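Local coordinates for protein transferrin (Manduca sexta, PDB 6WB6) that binds a single ferric ion together with a carbonate anion and transports iron as a secreted glycoprotein, at residues A207-C210 / L211-N215; P305-T309 / K310-L314; G525-S529 / A530-L534. All coordinates share one frame; numbering follows the deposited sequence.

Contact 1: residues A207-C210 / L211-N215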
loop_
_atom_site.group_PDB
_atom_site.type_symbol
_atom_site.label_atom_id
_atom_site.label_comp_id
_atom_site.label_asym_id
_atom_site.label_seq_id
_atom_site.Cartn_x
_atom_site.Cartn_y
_atom_site.Cartn_z
ATOM N N ALA A 207 9.690 1.350 -24.413
ATOM C CA ALA A 207 10.931 2.093 -24.272
ATOM C C ALA A 207 11.776 1.990 -25.531
ATOM O O ALA A 207 12.415 2.958 -25.930
ATOM C CB ALA A 207 11.716 1.585 -23.072
ATOM N N LEU A 208 11.815 0.819 -26.162
ATOM C CA LEU A 208 12.570 0.727 -27.402
ATOM C C LEU A 208 11.858 1.482 -28.522
ATOM O O LEU A 208 12.515 2.074 -29.375
ATOM C CB LEU A 208 12.813 -0.745 -27.775
ATOM C CG LEU A 208 13.661 -1.484 -26.711
ATOM C CD1 LEU A 208 13.406 -2.956 -26.641
ATOM C CD2 LEU A 208 15.129 -1.217 -26.973
ATOM N N ARG A 209 10.527 1.503 -28.522
ATOM C CA ARG A 209 9.812 2.347 -29.485
ATOM C C ARG A 209 10.066 3.822 -29.220
ATOM O O ARG A 209 10.189 4.621 -30.157
ATOM C CB ARG A 209 8.313 2.061 -29.434
ATOM C CG ARG A 209 7.971 0.663 -29.901
ATOM C CD ARG A 209 6.490 0.482 -30.055
ATOM N NE ARG A 209 5.845 0.473 -28.754
ATOM C CZ ARG A 209 5.439 -0.620 -28.111
ATOM N NH1 ARG A 209 5.585 -1.828 -28.649
ATOM N NH2 ARG A 209 4.871 -0.497 -26.917
ATOM N N CYS A 210 10.094 4.210 -27.946
ATOM C CA CYS A 210 10.501 5.564 -27.616
ATOM C C CYS A 210 11.862 5.862 -28.225
ATOM O O CYS A 210 12.071 6.917 -28.828
ATOM C CB CYS A 210 10.517 5.735 -26.093
ATOM S SG CYS A 210 11.319 7.222 -25.473
ATOM N N LEU A 211 12.780 4.913 -28.131
ATOM C CA LEU A 211 14.135 5.111 -28.647
ATOM C C LEU A 211 14.166 5.078 -30.181
ATOM O O LEU A 211 14.823 5.914 -30.820
ATOM C CB LEU A 211 15.053 4.038 -28.051
ATOM C CG LEU A 211 16.510 3.940 -28.554
ATOM C CD1 LEU A 211 17.334 5.062 -28.009
ATOM C CD2 LEU A 211 17.167 2.623 -28.190
ATOM N N ALA A 212 13.462 4.132 -30.794
ATOM C CA ALA A 212 13.598 3.920 -32.236
ATOM C C ALA A 212 12.673 4.812 -33.052
ATOM O O ALA A 212 12.978 5.119 -34.208
ATOM C CB ALA A 212 13.309 2.450 -32.576
ATOM N N HIS A 213 11.540 5.213 -32.471
ATOM C CA HIS A 213 10.472 5.894 -33.171
ATOM C C HIS A 213 10.127 7.264 -32.607
ATOM O O HIS A 213 9.479 8.047 -33.313
ATOM C CB HIS A 213 9.201 5.034 -33.143
ATOM C CG HIS A 213 9.413 3.640 -33.650
ATOM N ND1 HIS A 213 8.617 2.584 -33.273
ATOM C CD2 HIS A 213 10.347 3.127 -34.489
ATOM C CE1 HIS A 213 9.041 1.481 -33.867
ATOM N NE2 HIS A 213 10.089 1.784 -34.609
ATOM N N ASN A 214 10.509 7.576 -31.359
ATOM C CA ASN A 214 10.258 8.899 -30.806
ATOM C C ASN A 214 11.556 9.617 -30.476
ATOM O O ASN A 214 11.605 10.461 -29.577
ATOM C CB ASN A 214 9.364 8.839 -29.570
ATOM C CG ASN A 214 8.627 10.146 -29.332
ATOM O OD1 ASN A 214 8.343 10.870 -30.275
ATOM N ND2 ASN A 214 8.308 10.446 -28.071
ATOM N N ASN A 215 12.616 9.297 -31.202
ATOM C CA ASN A 215 13.833 10.100 -31.154
ATOM C C ASN A 215 14.392 10.187 -29.731
ATOM O O ASN A 215 15.081 11.136 -29.388
ATOM C CB ASN A 215 13.570 11.501 -31.718
ATOM C CG ASN A 215 14.819 12.179 -32.211
ATOM O OD1 ASN A 215 15.830 11.532 -32.488
ATOM N ND2 ASN A 215 14.755 13.501 -32.350
#
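R209 and H213 make a local contact between side chains one helical turn apart, at the C-terminal end of helix 203-213, in the first transferrin-type half of the chain. Y204, near the start of the same helix, is a ligand of the ferric ion. Successive turns are tied by ordinary i to i+4 bonds, among them L211 N to A207 O at 3.0 Å and H213 N to R209 O at 2.7 Å. The helix then runs out: N214 N makes only weak bonds, 3.2 Å to R209 O and 3.0 Å to C210 O, and N214 has left helical geometry. On the outer side the imidazole of H213 lies against the aliphatic start of R209, while the polar ends part company. H213 NE2 bonds E244 and R209 NE bonds the N200 carbonyl, with the guanidinium and ring planes 27° apart. On the inner side L208 and L211 pack on V95 of strand 90-97. C210 turns its sulfur anti to the backbone N (chi1 168°), which carries SG to its disulfide partner C114 on strand 112-114 and fixes the helix to the sheet. Of the imidazole atoms, ND1 comes nearest to the R209 side chain, 3.9 Å from both its CB and its CG.

Contact 2: residues P305-T309 / K310-L314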
loop_
_atom_site.group_PDB
_atom_site.type_symbol
_atom_site.label_atom_id
_atom_site.label_comp_id
_atom_site.label_asym_id
_atom_site.label_seq_id
_atom_site.Cartn_x
_atom_site.Cartn_y
_atom_site.Cartn_z
ATOM N N PRO A 305 -4.307 -24.279 -10.436
ATOM C CA PRO A 305 -5.045 -24.079 -9.180
ATOM C C PRO A 305 -4.437 -22.995 -8.297
ATOM O O PRO A 305 -3.304 -22.539 -8.467
ATOM C CB PRO A 305 -4.954 -25.449 -8.497
ATOM C CG PRO A 305 -3.734 -26.100 -9.102
ATOM C CD PRO A 305 -3.750 -25.644 -10.528
ATOM N N GLU A 306 -5.211 -22.609 -7.289
ATOM C CA GLU A 306 -4.781 -21.530 -6.414
ATOM C C GLU A 306 -3.446 -21.836 -5.754
ATOM O O GLU A 306 -2.601 -20.945 -5.629
ATOM C CB GLU A 306 -5.848 -21.248 -5.358
ATOM C CG GLU A 306 -7.112 -20.630 -5.930
ATOM C CD GLU A 306 -6.823 -19.347 -6.682
ATOM O OE1 GLU A 306 -6.094 -18.492 -6.124
ATOM O OE2 GLU A 306 -7.290 -19.212 -7.835
ATOM N N TRP A 307 -3.229 -23.082 -5.323
ATOM C CA TRP A 307 -1.985 -23.382 -4.622
ATOM C C TRP A 307 -0.773 -23.188 -5.513
ATOM O O TRP A 307 0.342 -23.018 -5.005
ATOM C CB TRP A 307 -1.991 -24.803 -4.053
ATOM C CG TRP A 307 -2.250 -25.909 -5.028
ATOM C CD1 TRP A 307 -3.405 -26.596 -5.173
ATOM C CD2 TRP A 307 -1.311 -26.496 -5.943
ATOM N NE1 TRP A 307 -3.264 -27.554 -6.147
ATOM C CE2 TRP A 307 -1.985 -27.514 -6.630
ATOM C CE3 TRP A 307 0.026 -26.241 -6.261
ATOM C CZ2 TRP A 307 -1.378 -28.273 -7.634
ATOM C CZ3 TRP A 307 0.632 -27.010 -7.258
ATOM C CH2 TRP A 307 -0.072 -28.020 -7.917
ATOM N N PHE A 308 -0.973 -23.186 -6.829
ATOM C CA PHE A 308 0.133 -23.001 -7.762
ATOM C C PHE A 308 0.831 -21.678 -7.506
ATOM O O PHE A 308 2.056 -21.621 -7.363
ATOM C CB PHE A 308 -0.419 -23.056 -9.178
ATOM C CG PHE A 308 0.591 -23.349 -10.229
ATOM C CD1 PHE A 308 1.174 -24.590 -10.314
ATOM C CD2 PHE A 308 0.900 -22.402 -11.191
ATOM C CE1 PHE A 308 2.053 -24.884 -11.314
ATOM C CE2 PHE A 308 1.792 -22.696 -12.201
ATOM C CZ PHE A 308 2.366 -23.944 -12.261
ATOM N N THR A 309 0.054 -20.606 -7.392
ATOM C CA THR A 309 0.574 -19.265 -7.148
ATOM C C THR A 309 0.545 -18.875 -5.676
ATOM O O THR A 309 1.528 -18.341 -5.164
ATOM C CB THR A 309 -0.222 -18.239 -7.961
ATOM O OG1 THR A 309 -1.607 -18.312 -7.605
ATOM C CG2 THR A 309 -0.104 -18.520 -9.451
ATOM N N LYS A 310 -0.551 -19.145 -4.981
ATOM C CA LYS A 310 -0.711 -18.666 -3.615
ATOM C C LYS A 310 0.125 -19.459 -2.614
ATOM O O LYS A 310 0.524 -18.927 -1.572
ATOM C CB LYS A 310 -2.190 -18.730 -3.235
ATOM C CG LYS A 310 -2.996 -17.493 -3.614
ATOM C CD LYS A 310 -3.175 -17.337 -5.109
ATOM C CE LYS A 310 -3.266 -15.865 -5.512
ATOM N NZ LYS A 310 -3.479 -15.701 -6.982
ATOM N N VAL A 311 0.394 -20.727 -2.898
ATOM C CA VAL A 311 1.115 -21.595 -1.982
ATOM C C VAL A 311 2.533 -21.840 -2.466
ATOM O O VAL A 311 3.490 -21.584 -1.743
ATOM C CB VAL A 311 0.355 -22.928 -1.767
ATOM C CG1 VAL A 311 1.119 -23.807 -0.839
ATOM C CG2 VAL A 311 -1.018 -22.659 -1.218
ATOM N N LEU A 312 2.692 -22.315 -3.698
ATOM C CA LEU A 312 4.031 -22.639 -4.177
ATOM C C LEU A 312 4.788 -21.427 -4.693
ATOM O O LEU A 312 6.011 -21.502 -4.825
ATOM C CB LEU A 312 3.982 -23.704 -5.272
ATOM C CG LEU A 312 3.912 -25.167 -4.821
ATOM C CD1 LEU A 312 4.290 -26.071 -5.999
ATOM C CD2 LEU A 312 4.809 -25.481 -3.656
ATOM N N GLY A 313 4.115 -20.302 -4.920
ATOM C CA GLY A 313 4.805 -19.139 -5.439
ATOM C C GLY A 313 5.273 -19.319 -6.863
ATOM O O GLY A 313 6.336 -18.811 -7.220
ATOM N N LEU A 314 4.534 -20.092 -7.672
ATOM C CA LEU A 314 4.755 -20.162 -9.107
ATOM C C LEU A 314 3.846 -19.143 -9.783
ATOM O O LEU A 314 3.065 -18.457 -9.128
ATOM C CB LEU A 314 4.451 -21.550 -9.653
ATOM C CG LEU A 314 5.131 -22.709 -8.952
ATOM C CD1 LEU A 314 4.334 -23.960 -9.195
ATOM C CD2 LEU A 314 6.549 -22.845 -9.441
#
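L314 drives its CD1 methyl into the face of the F308 ring in a close fit. The methyl carbon sits 3.5 Å from the ring centroid, 24° off the normal, a CH-pi contact displaced toward the CE1 rim, where L314 CD1 and F308 CE1 are 3.2 Å apart. The two side chains meet at about a right angle, the methyl as the bump and the ring as the flat wall it presses on. Round the helix, W307 CB rests on the V311 CG2 methyl at 3.7 Å. W307 CG lies between the backbone N and the carbonyl carbon (chi1 56°), and from there the CZ3 edge of the indole reaches L312 CD1, which lies near the ring plane. These surfaces belong to the short, weakly bonded helix 306-311, which widens into a pi-type turn: W307 O takes both V311 N, from above its carbonyl plane, and L312 N, nearly in line with the carbonyl at 2.8 Å. G313 follows with positive phi, which by itself favours glycine, and lets L314 N return to F308 O at 2.9 Å. The apolar side is wedged among its neighbours, W307 and L312 against M20 of helix 14-21 and L296 of helix 286-300, V311 against L7 and V9 of strand 5-10. On the outer side K310 bends back alongside E306 and T309, its CD methylene 3.1 Å from T309 OG1. Its NZ makes a weak bond to that hydroxyl and a long salt bridge of 3.9 Å to E306 OE1.

Contact 3: residues G525-S529 / A530-L534; sequences GSDSS and AWKCL
S529 touches the helix that follows it in three ways. Its OG accepts from K532 N at 3.0 Å (N-H...O angle 153°), its carbonyl O takes C533 N at 2.8 Å, and its CB lies over the five-membered ring of W531, 3.9 Å from the centroid, as a CH-pi contact. The hydroxyl is placed for this by a chi1 of 81°, which sets OG between the backbone N and the carbonyl carbon, turned back over the first turn. It also comes above the indole, 3.4 Å from W531 CD1.

Next out is D527, which fixes the backbone of the capping serine. Its OD1 takes S529 N at 3.1 Å on the anti side, with the donor 33° out of the carboxylate plane. The other oxygen, OD2, lies against the aliphatic part of K532, 3.1 Å from CG. The charged ends do not pair: K532 NZ stands 5.5 Å from D527 OD2, and its own partner is E535, in a long, weak ion pair. An alanine in place of D527 would probably leave S529 N without its side-chain acceptor, so that the loop holding the cap would be less firmly set and the K532 methylenes would lose their carboxylate neighbour.

The outer shell fixes the helix itself. W531 stacks on H551, A530 packs on A542 and V544 of strand 542-545, and C533 is joined by a disulfide to C460 on strand 458-461. D527 is held again through its carbonyl, which accepts from R538. Taken together this is a serine N-cap at the start of helix 530-535, with an Asx turn at D527 leading into it.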
loop_
_atom_site.group_PDB
_atom_site.type_symbol
_atom_site.label_atom_id
_atom_site.label_comp_id
_atom_site.label_asym_id
_atom_site.label_seq_id
_atom_site.Cartn_x
_atom_site.Cartn_y
_atom_site.Cartn_z
ATOM N N GLY A 525 -37.039 3.087 25.888
ATOM C CA GLY A 525 -37.974 2.002 26.098
ATOM C C GLY A 525 -37.307 0.705 26.501
ATOM O O GLY A 525 -36.380 0.680 27.316
ATOM N N SER A 526 -37.756 -0.380 25.880
ATOM C CA SER A 526 -37.312 -1.727 26.207
ATOM C C SER A 526 -35.967 -2.098 25.586
ATOM O O SER A 526 -35.478 -3.208 25.831
ATOM C CB SER A 526 -38.386 -2.715 25.748
ATOM O OG SER A 526 -38.906 -2.323 24.479
ATOM N N ASP A 527 -35.344 -1.206 24.817
ATOM C CA ASP A 527 -34.256 -1.609 23.936
ATOM C C ASP A 527 -33.708 -0.355 23.275
ATOM O O ASP A 527 -34.332 0.203 22.369
ATOM C CB ASP A 527 -34.778 -2.624 22.918
ATOM C CG ASP A 527 -33.743 -3.047 21.883
ATOM O OD1 ASP A 527 -32.632 -2.481 21.794
ATOM O OD2 ASP A 527 -34.069 -3.992 21.152
ATOM N N SER A 528 -32.570 0.111 23.735
ATOM C CA SER A 528 -32.068 1.415 23.319
ATOM C C SER A 528 -31.380 1.409 21.961
ATOM O O SER A 528 -30.839 2.450 21.561
ATOM C CB SER A 528 -31.097 1.939 24.366
ATOM O OG SER A 528 -30.081 0.977 24.614
ATOM N N SER A 529 -31.377 0.290 21.236
ATOM C CA SER A 529 -30.667 0.271 19.966
ATOM C C SER A 529 -31.383 1.195 19.000
ATOM O O SER A 529 -32.613 1.304 19.023
ATOM C CB SER A 529 -30.592 -1.142 19.385
ATOM O OG SER A 529 -31.800 -1.490 18.726
ATOM N N ALA A 530 -30.604 1.885 18.170
ATOM C CA ALA A 530 -31.184 2.877 17.275
ATOM C C ALA A 530 -32.082 2.218 16.232
ATOM O O ALA A 530 -33.113 2.785 15.844
ATOM C CB ALA A 530 -30.064 3.687 16.607
ATOM N N TRP A 531 -31.721 1.014 15.790
ATOM C CA TRP A 531 -32.532 0.328 14.793
ATOM C C TRP A 531 -33.836 -0.193 15.398
ATOM O O TRP A 531 -34.879 -0.137 14.743
ATOM C CB TRP A 531 -31.739 -0.806 14.121
ATOM C CG TRP A 531 -30.742 -1.535 15.002
ATOM C CD1 TRP A 531 -30.931 -2.714 15.661
ATOM C CD2 TRP A 531 -29.399 -1.123 15.298
ATOM N NE1 TRP A 531 -29.791 -3.062 16.352
ATOM C CE2 TRP A 531 -28.835 -2.104 16.141
ATOM C CE3 TRP A 531 -28.623 -0.020 14.933
ATOM C CZ2 TRP A 531 -27.535 -2.007 16.631
ATOM C CZ3 TRP A 531 -27.335 0.070 15.410
ATOM C CH2 TRP A 531 -26.802 -0.918 16.253
ATOM N N LYS A 532 -33.821 -0.672 16.654
ATOM C CA LYS A 532 -35.091 -1.035 17.290
ATOM C C LYS A 532 -35.914 0.201 17.596
ATOM O O LYS A 532 -37.143 0.192 17.458
ATOM C CB LYS A 532 -34.863 -1.817 18.582
ATOM C CG LYS A 532 -35.919 -2.878 18.866
ATOM C CD LYS A 532 -35.856 -3.996 17.833
ATOM C CE LYS A 532 -36.862 -5.096 18.130
ATOM N NZ LYS A 532 -36.983 -6.029 16.973
ATOM N N CYS A 533 -35.240 1.273 18.018
ATOM C CA CYS A 533 -35.922 2.508 18.365
ATOM C C CYS A 533 -36.584 3.117 17.133
ATOM O O CYS A 533 -37.721 3.598 17.205
ATOM C CB CYS A 533 -34.903 3.442 19.028
ATOM S SG CYS A 533 -35.405 5.124 19.381
ATOM N N LEU A 534 -35.920 3.047 15.976
ATOM C CA LEU A 534 -36.543 3.552 14.754
ATOM C C LEU A 534 -37.695 2.657 14.324
ATOM O O LEU A 534 -38.813 3.135 14.105
ATOM C CB LEU A 534 -35.516 3.671 13.624
ATOM C CG LEU A 534 -35.919 4.652 12.509
ATOM C CD1 LEU A 534 -36.043 6.110 13.035
ATOM C CD2 LEU A 534 -34.936 4.610 11.364
#

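How the contacts relate
Along the chain the three come in series. Contacts 1 and 2 belong to the first transferrin-like half, their centres about 37 Å apart, and contact 3 to the second, its centre about 68 Å from that of contact 1 across the middle of the chain. Contacts 1 and 3 sit at matching places in the two halves: each helix precedes a strand of a mixed sheet (218-222 or 542-545) and is joined by a disulfide to the strand that pairs parallel with that one (112-114 or 458-461). Contact 2 lies among helices 14-21 and 286-300, about 25 Å from contact 1 at the nearest atoms. The single bound ferric ion is in the half that holds contacts 1 and 2.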